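Local coordinates for protein toll-like receptor 13 (Mus musculus, PDB 4Z0C) that recognises single-stranded bacterial 23S rRNA through its leucine-rich repeat ectodomain and signals via MYD88 and TRAF6 to activate NF-kappa-B, at residues A[686-691]-A[700-705]. Numbering follows the deposited sequence.
Sequences FLRSYP and LLIDFD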
ATOM      1  N   PHE A 686      -9.225 -28.210 -16.761  1.00 36.08           N
ATOM      2  CA  PHE A 686      -8.462 -29.229 -16.042  1.00 34.48           C
ATOM      3  C   PHE A 686      -9.332 -30.298 -15.394  1.00 38.17           C
ATOM      4  O   PHE A 686      -8.856 -31.056 -14.552  1.00 39.08           O
ATOM      5  CB  PHE A 686      -7.508 -28.596 -15.028  1.00 30.80           C
ATOM      6  CG  PHE A 686      -6.689 -27.460 -15.593  1.00 32.63           C
ATOM      7  CD1 PHE A 686      -5.723 -27.698 -16.565  1.00 32.41           C
ATOM      8  CD2 PHE A 686      -6.895 -26.157 -15.169  1.00 28.98           C
ATOM      9  CE1 PHE A 686      -4.971 -26.661 -17.105  1.00 31.87           C
ATOM     10  CE2 PHE A 686      -6.141 -25.111 -15.700  1.00 34.49           C
ATOM     11  CZ  PHE A 686      -5.171 -25.371 -16.674  1.00 26.82           C
ATOM     12  N   LEU A 687     -10.585 -30.367 -15.842  1.00 41.45           N
ATOM     13  CA  LEU A 687     -11.605 -31.302 -15.347  1.00 41.63           C
ATOM     14  C   LEU A 687     -11.076 -32.703 -15.076  1.00 42.28           C
ATOM     15  O   LEU A 687     -11.265 -33.242 -13.989  1.00 43.32           O
ATOM     16  CB  LEU A 687     -12.746 -31.410 -16.360  1.00 33.95           C
ATOM     17  CG  LEU A 687     -13.749 -32.555 -16.143  1.00 31.97           C
ATOM     18  CD1 LEU A 687     -14.589 -32.294 -14.888  1.00 26.85           C
ATOM     19  CD2 LEU A 687     -14.636 -32.723 -17.358  1.00 27.40           C
ATOM     20  N   ARG A 688     -10.379 -33.266 -16.063  1.00 38.35           N
ATOM     21  CA  ARG A 688      -9.878 -34.641 -15.993  1.00 40.21           C
ATOM     22  C   ARG A 688      -8.751 -34.864 -14.990  1.00 44.35           C
ATOM     23  O   ARG A 688      -8.233 -35.979 -14.885  1.00 46.32           O
ATOM     24  CB  ARG A 688      -9.414 -35.123 -17.373  1.00 39.82           C
ATOM     25  CG  ARG A 688     -10.490 -35.095 -18.432  1.00 40.76           C
ATOM     26  CD  ARG A 688     -10.047 -35.802 -19.693  1.00 45.60           C
ATOM     27  NE  ARG A 688     -11.151 -36.598 -20.223  1.00 64.22           N
ATOM     28  CZ  ARG A 688     -11.244 -37.921 -20.104  1.00 64.74           C
ATOM     29  NH1 ARG A 688     -10.282 -38.612 -19.498  1.00 55.26           N
ATOM     30  NH2 ARG A 688     -12.295 -38.557 -20.598  1.00 72.05           N
ATOM     31  N   SER A 689      -8.368 -33.808 -14.273  1.00 44.62           N
ATOM     32  CA  SER A 689      -7.339 -33.892 -13.239  1.00 39.09           C
ATOM     33  C   SER A 689      -7.884 -33.728 -11.816  1.00 36.04           C
ATOM     34  O   SER A 689      -7.169 -34.006 -10.844  1.00 34.12           O
ATOM     35  CB  SER A 689      -6.266 -32.836 -13.487  1.00 40.96           C
ATOM     36  OG  SER A 689      -6.773 -31.534 -13.259  1.00 36.06           O
ATOM     37  N   TYR A 690      -9.134 -33.276 -11.698  1.00 29.21           N
ATOM     38  CA  TYR A 690      -9.729 -32.986 -10.389  1.00 36.39           C
ATOM     39  C   TYR A 690      -9.649 -34.227  -9.512  1.00 43.45           C
ATOM     40  O   TYR A 690     -10.186 -35.274  -9.866  1.00 48.29           O
ATOM     41  CB  TYR A 690     -11.196 -32.557 -10.502  1.00 33.03           C
ATOM     42  CG  TYR A 690     -11.478 -31.266 -11.242  1.00 31.73           C
ATOM     43  CD1 TYR A 690     -10.445 -30.446 -11.704  1.00 21.06           C
ATOM     44  CD2 TYR A 690     -12.797 -30.868 -11.484  1.00 27.41           C
ATOM     45  CE1 TYR A 690     -10.720 -29.272 -12.392  1.00 22.85           C
ATOM     46  CE2 TYR A 690     -13.081 -29.690 -12.172  1.00 26.44           C
ATOM     47  CZ  TYR A 690     -12.037 -28.898 -12.629  1.00 27.80           C
ATOM     48  OH  TYR A 690     -12.312 -27.731 -13.318  1.00 26.07           O
ATOM     49  N   PRO A 691      -8.975 -34.109  -8.363  1.00 42.99           N
ATOM     50  CA  PRO A 691      -8.708 -35.251  -7.489  1.00 49.51           C
ATOM     51  C   PRO A 691      -9.839 -35.507  -6.504  1.00 56.69           C
ATOM     52  O   PRO A 691     -10.610 -34.603  -6.180  1.00 59.09           O
ATOM     53  CB  PRO A 691      -7.474 -34.791  -6.719  1.00 47.39           C
ATOM     54  CG  PRO A 691      -7.717 -33.323  -6.548  1.00 43.26           C
ATOM     55  CD  PRO A 691      -8.405 -32.864  -7.824  1.00 37.76           C
ATOM     56  N   LEU A 700      -9.373 -40.007  -9.088  1.00 50.55           N
ATOM     57  CA  LEU A 700      -9.890 -38.840  -9.797  1.00 50.93           C
ATOM     58  C   LEU A 700     -11.405 -38.787  -9.804  1.00 49.92           C
ATOM     59  O   LEU A 700     -12.068 -39.827  -9.893  1.00 56.07           O
ATOM     60  CB  LEU A 700      -9.419 -38.861 -11.250  1.00 52.98           C
ATOM     61  CG  LEU A 700      -7.923 -38.921 -11.541  1.00 49.03           C
ATOM     62  CD1 LEU A 700      -7.699 -39.204 -13.022  1.00 41.25           C
ATOM     63  CD2 LEU A 700      -7.282 -37.623 -11.132  1.00 48.61           C
ATOM     64  N   LEU A 701     -11.953 -37.573  -9.752  1.00 44.70           N
ATOM     65  CA  LEU A 701     -13.400 -37.370  -9.887  1.00 49.40           C
ATOM     66  C   LEU A 701     -13.911 -38.038 -11.151  1.00 54.58           C
ATOM     67  O   LEU A 701     -15.030 -38.542 -11.218  1.00 59.22           O
ATOM     68  CB  LEU A 701     -13.720 -35.877  -9.980  1.00 42.52           C
ATOM     69  CG  LEU A 701     -15.196 -35.542 -10.208  1.00 40.52           C
ATOM     70  CD1 LEU A 701     -16.011 -35.947  -8.986  1.00 42.13           C
ATOM     71  CD2 LEU A 701     -15.385 -34.065 -10.546  1.00 38.44           C
ATOM     72  N   ILE A 702     -13.036 -38.050 -12.145  1.00 49.79           N
ATOM     73  CA  ILE A 702     -13.351 -38.466 -13.492  1.00 46.66           C
ATOM     74  C   ILE A 702     -13.619 -39.978 -13.547  1.00 53.11           C
ATOM     75  O   ILE A 702     -14.329 -40.469 -14.435  1.00 48.26           O
ATOM     76  CB  ILE A 702     -12.216 -37.997 -14.449  1.00 40.41           C
ATOM     77  CG1 ILE A 702     -12.740 -37.681 -15.831  1.00 47.84           C
ATOM     78  CG2 ILE A 702     -10.995 -38.945 -14.445  1.00 42.01           C
ATOM     79  CD1 ILE A 702     -11.701 -37.933 -16.878  1.00 52.02           C
ATOM     80  N   ASP A 703     -13.036 -40.701 -12.589  1.00 54.53           N
ATOM     81  CA  ASP A 703     -13.151 -42.153 -12.507  1.00 50.58           C
ATOM     82  C   ASP A 703     -13.949 -42.540 -11.285  1.00 61.09           C
ATOM     83  O   ASP A 703     -13.456 -43.275 -10.429  1.00 69.49           O
ATOM     84  CB  ASP A 703     -11.769 -42.775 -12.382  1.00 48.16           C
ATOM     85  CG  ASP A 703     -10.867 -42.410 -13.541  1.00 62.27           C
ATOM     86  OD1 ASP A 703     -11.370 -42.375 -14.689  1.00 63.97           O
ATOM     87  OD2 ASP A 703      -9.662 -42.138 -13.308  1.00 65.34           O
ATOM     88  N   PHE A 704     -15.197 -42.097 -11.225  1.00 58.59           N
ATOM     89  CA  PHE A 704     -15.998 -42.311 -10.031  1.00 62.07           C
ATOM     90  C   PHE A 704     -17.013 -43.398 -10.318  1.00 60.96           C
ATOM     91  O   PHE A 704     -17.781 -43.311 -11.288  1.00 54.44           O
ATOM     92  CB  PHE A 704     -16.677 -41.017  -9.577  1.00 60.48           C
ATOM     93  CG  PHE A 704     -17.731 -41.226  -8.538  1.00 66.13           C
ATOM     94  CD1 PHE A 704     -17.377 -41.456  -7.220  1.00 63.87           C
ATOM     95  CD2 PHE A 704     -19.075 -41.199  -8.875  1.00 70.57           C
ATOM     96  CE1 PHE A 704     -18.343 -41.659  -6.260  1.00 66.18           C
ATOM     97  CE2 PHE A 704     -20.051 -41.400  -7.918  1.00 69.59           C
ATOM     98  CZ  PHE A 704     -19.684 -41.629  -6.608  1.00 69.35           C
ATOM     99  N   ASP A 705     -16.977 -44.440  -9.492  1.00 63.97           N
ATOM    100  CA  ASP A 705     -17.879 -45.575  -9.652  1.00 68.10           C
ATOM    101  C   ASP A 705     -19.346 -45.147  -9.656  1.00 72.69           C
ATOM    102  O   ASP A 705     -19.964 -44.939  -8.604  1.00 76.36           O
ATOM    103  CB  ASP A 705     -17.622 -46.624  -8.574  1.00 70.12           C
ATOM    104  CG  ASP A 705     -18.114 -48.001  -8.977  1.00 66.53           C
ATOM    105  OD1 ASP A 705     -18.454 -48.188 -10.166  1.00 61.94           O
ATOM    106  OD2 ASP A 705     -18.164 -48.889  -8.101  1.00 63.25           O
TER
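I702 lays its CD1 methyl over one face of the R688 guanidinium, 3.0 Å above the plane and displaced toward the rim. That methyl runs along the arginine from CB to the guanidinium, closest at R688 NH1, 3.1 Å from I702 CD1; the chain of R688 bends at chi3 (139°), which helps to turn the guanidinium face to the methyl. M677 of helix 670-678 touches both side chains, which places the pair within the C-terminal cap of the leucine-rich repeat ectodomain. The backbones meet further along. L701 N donates to Y690 O over 2.9 Å. The same oxygen receives a CA-H contact from L700, whose CD2 methyl also rests 3.6 Å from S689 O. L701 CB packs 4.2 Å from Y690 CB, and L701 CD2 lies at the edge of the tyrosine ring, near its plane, while L687 CA covers one ring face and the hydroxyl of Y690 bonds to P685 O. The chemistry is therefore mainly apolar: one backbone hydrogen bond joins the chains beside the single bridge of P691 with L700, and aliphatic carbon covers a face of the guanidinium, while R688 NH1 stays 6.2 Å from D703 OD1, so that any charge attraction there is probably weak.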